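PDB 1J2Z: acyl-[acyl-carrier-protein]--UDP-N-acetylglucosamine O-acyltransferase, which transfers a (3R)-hydroxyacyl chain from acyl carrier protein to UDP-N-acetylglucosamine, the first step of lipid A biosynthesis. Local coordinates for residues A[54-59]-A[80-85]. Residues are numbered along the deposited sequence; the frame is centred on the assembly and turned at random.
Sequences KNTEIF and LIIGED
Two direct hydrogen bonds join Lys-54 and Thr-56 to the chain from Gly-83 to Asp-85. The amide of Asp-85 donates to the carbonyl of Lys-54 (N to O 2.9 Å), and the hydroxyl of Thr-56 donates through OG1 to Gly-83 O at 2.8 Å, arriving tilted 27° from the carbonyl plane. With OG1 anti to its own carbonyl carbon (chi1 -77°), Thr-56 turns its hydroxyl to the neighbouring turn, where OG1 of this buried threonine is also hydrogen-bonded to the backbone amide of Asn-86. The methyl CG2 of Ile-82 lies loosely beside the same oxygen, and the Ile-82 side chain also touches Leu-64 and Ile-88 in the interior. Both segments round a corner of the left-handed parallel beta-helix built by hexapeptide repeats: 54-59 leads into strand 57-58, 80-85 leaves strand 79-82, and the contact stacks equivalent turns of successive coils.

On the outer side of the corner, Lys-54 lies beside Glu-84, and Asn-55 beside Asp-85. Lys-54 and Glu-84 run side by side, the aliphatic part of the lysine along the glutamate, with Lys-54 CB 3.8 Å from Glu-84 CG. Their charged ends stop short of a salt bridge, NZ to OE2 being 4.2 Å; NZ instead forms one with Asp-35 of the preceding coil. Asn-55 and Asp-85 repeat this alignment, their amide and carboxylate planes only 8° apart, and Asp-85 OD1 sits 3.3 Å from Asn-55 CB.

Water completes the polar links. One molecule accepts from Lys-54 N and donates to Glu-84 OE2, and a second connects the same OE2 to Lys-54 NZ. A third accepts from Asn-55 ND2 and donates to both Glu-84 OE1 and Asp-85 OD2, tying three side chains together at the partly exposed surface.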
loop_
_atom_site.group_PDB
_atom_site.type_symbol
_atom_site.label_atom_id
_atom_site.label_comp_id
_atom_site.label_asym_id
_atom_site.label_seq_id
_atom_site.Cartn_x
_atom_site.Cartn_y
_atom_site.Cartn_z
ATOM N N LYS A 54 19.477 8.921 19.107
ATOM C CA LYS A 54 20.575 9.601 18.426
ATOM C C LYS A 54 20.782 9.226 16.968
ATOM O O LYS A 54 20.786 8.049 16.604
ATOM C CB LYS A 54 21.906 9.364 19.163
ATOM C CG LYS A 54 21.965 9.855 20.609
ATOM C CD LYS A 54 23.376 9.670 21.187
ATOM C CE LYS A 54 23.486 10.181 22.624
ATOM N NZ LYS A 54 22.734 9.331 23.588
ATOM N N ASN A 55 20.965 10.259 16.151
ATOM C CA ASN A 55 21.240 10.128 14.730
ATOM C C ASN A 55 20.156 9.502 13.861
ATOM O O ASN A 55 20.393 9.210 12.691
ATOM C CB ASN A 55 22.556 9.372 14.541
ATOM C CG ASN A 55 23.718 10.060 15.230
ATOM O OD1 ASN A 55 24.008 11.222 14.961
ATOM N ND2 ASN A 55 24.386 9.346 16.125
ATOM N N THR A 56 18.969 9.290 14.410
ATOM C CA THR A 56 17.915 8.720 13.582
ATOM C C THR A 56 17.440 9.789 12.601
ATOM O O THR A 56 17.362 10.969 12.949
ATOM C CB THR A 56 16.752 8.202 14.444
ATOM O OG1 THR A 56 17.136 6.950 15.023
ATOM C CG2 THR A 56 15.488 8.011 13.609
ATOM N N GLU A 57 17.161 9.379 11.367
ATOM C CA GLU A 57 16.703 10.309 10.337
ATOM C C GLU A 57 15.328 9.878 9.846
ATOM O O GLU A 57 15.108 8.706 9.547
ATOM C CB GLU A 57 17.696 10.336 9.173
ATOM C CG GLU A 57 17.360 11.338 8.078
ATOM C CD GLU A 57 18.403 11.352 6.968
ATOM O OE1 GLU A 57 18.291 12.192 6.057
ATOM O OE2 GLU A 57 19.333 10.521 7.006
ATOM N N ILE A 58 14.406 10.834 9.771
ATOM C CA ILE A 58 13.040 10.554 9.351
ATOM C C ILE A 58 12.657 11.428 8.160
ATOM O O ILE A 58 12.786 12.652 8.212
ATOM C CB ILE A 58 12.075 10.810 10.520
ATOM C CG1 ILE A 58 12.521 9.969 11.724
ATOM C CG2 ILE A 58 10.642 10.486 10.104
ATOM C CD1 ILE A 58 11.767 10.254 13.000
ATOM N N PHE A 59 12.174 10.790 7.097
ATOM C CA PHE A 59 11.806 11.490 5.870
ATOM C C PHE A 59 10.403 12.114 5.844
ATOM O O PHE A 59 9.562 11.816 6.689
ATOM C CB PHE A 59 12.026 10.550 4.683
ATOM C CG PHE A 59 13.483 10.327 4.366
ATOM C CD1 PHE A 59 14.297 9.600 5.233
ATOM C CD2 PHE A 59 14.052 10.878 3.220
ATOM C CE1 PHE A 59 15.659 9.421 4.966
ATOM C CE2 PHE A 59 15.413 10.709 2.936
ATOM C CZ PHE A 59 16.220 9.979 3.810
ATOM N N LEU A 80 6.163 5.477 22.509
ATOM C CA LEU A 80 6.751 5.004 21.260
ATOM C C LEU A 80 8.225 5.312 21.486
ATOM O O LEU A 80 8.593 6.470 21.686
ATOM C CB LEU A 80 6.237 5.803 20.061
ATOM C CG LEU A 80 6.349 5.135 18.682
ATOM C CD1 LEU A 80 6.281 6.201 17.593
ATOM C CD2 LEU A 80 7.639 4.349 18.561
ATOM N N ILE A 81 9.064 4.285 21.474
ATOM C CA ILE A 81 10.489 4.478 21.710
ATOM C C ILE A 81 11.310 3.982 20.521
ATOM O O ILE A 81 11.278 2.801 20.180
ATOM C CB ILE A 81 10.920 3.741 23.000
ATOM C CG1 ILE A 81 10.046 4.215 24.168
ATOM C CG2 ILE A 81 12.398 4.004 23.292
ATOM C CD1 ILE A 81 10.151 3.362 25.415
ATOM N N ILE A 82 12.043 4.900 19.897
ATOM C CA ILE A 82 12.861 4.580 18.730
ATOM C C ILE A 82 14.343 4.730 19.062
ATOM O O ILE A 82 14.754 5.701 19.704
ATOM C CB ILE A 82 12.485 5.499 17.538
ATOM C CG1 ILE A 82 11.038 5.212 17.116
ATOM C CG2 ILE A 82 13.420 5.263 16.363
ATOM C CD1 ILE A 82 10.453 6.230 16.144
ATOM N N GLY A 83 15.134 3.762 18.606
ATOM C CA GLY A 83 16.559 3.758 18.874
ATOM C C GLY A 83 17.424 4.691 18.048
ATOM O O GLY A 83 16.953 5.680 17.484
ATOM N N GLU A 84 18.705 4.342 17.972
ATOM C CA GLU A 84 19.702 5.133 17.262
ATOM C C GLU A 84 20.023 4.672 15.840
ATOM O O GLU A 84 19.872 3.502 15.492
ATOM C CB GLU A 84 21.002 5.149 18.074
ATOM C CG GLU A 84 20.859 5.731 19.476
ATOM C CD GLU A 84 22.167 5.722 20.254
ATOM O OE1 GLU A 84 23.244 5.765 19.624
ATOM O OE2 GLU A 84 22.117 5.693 21.501
ATOM N N ASP A 85 20.480 5.620 15.030
ATOM C CA ASP A 85 20.876 5.358 13.656
ATOM C C ASP A 85 19.818 4.690 12.794
ATOM O O ASP A 85 20.132 3.864 11.943
ATOM C CB ASP A 85 22.152 4.517 13.647
ATOM C CG ASP A 85 23.299 5.206 14.353
ATOM O OD1 ASP A 85 23.648 6.334 13.955
ATOM O OD2 ASP A 85 23.852 4.620 15.307
HETATM O O HOH W 1 19.720 7.588 21.831
HETATM O O HOH W 2 23.436 6.667 23.548
HETATM O O HOH W 3 24.364 6.596 17.240
#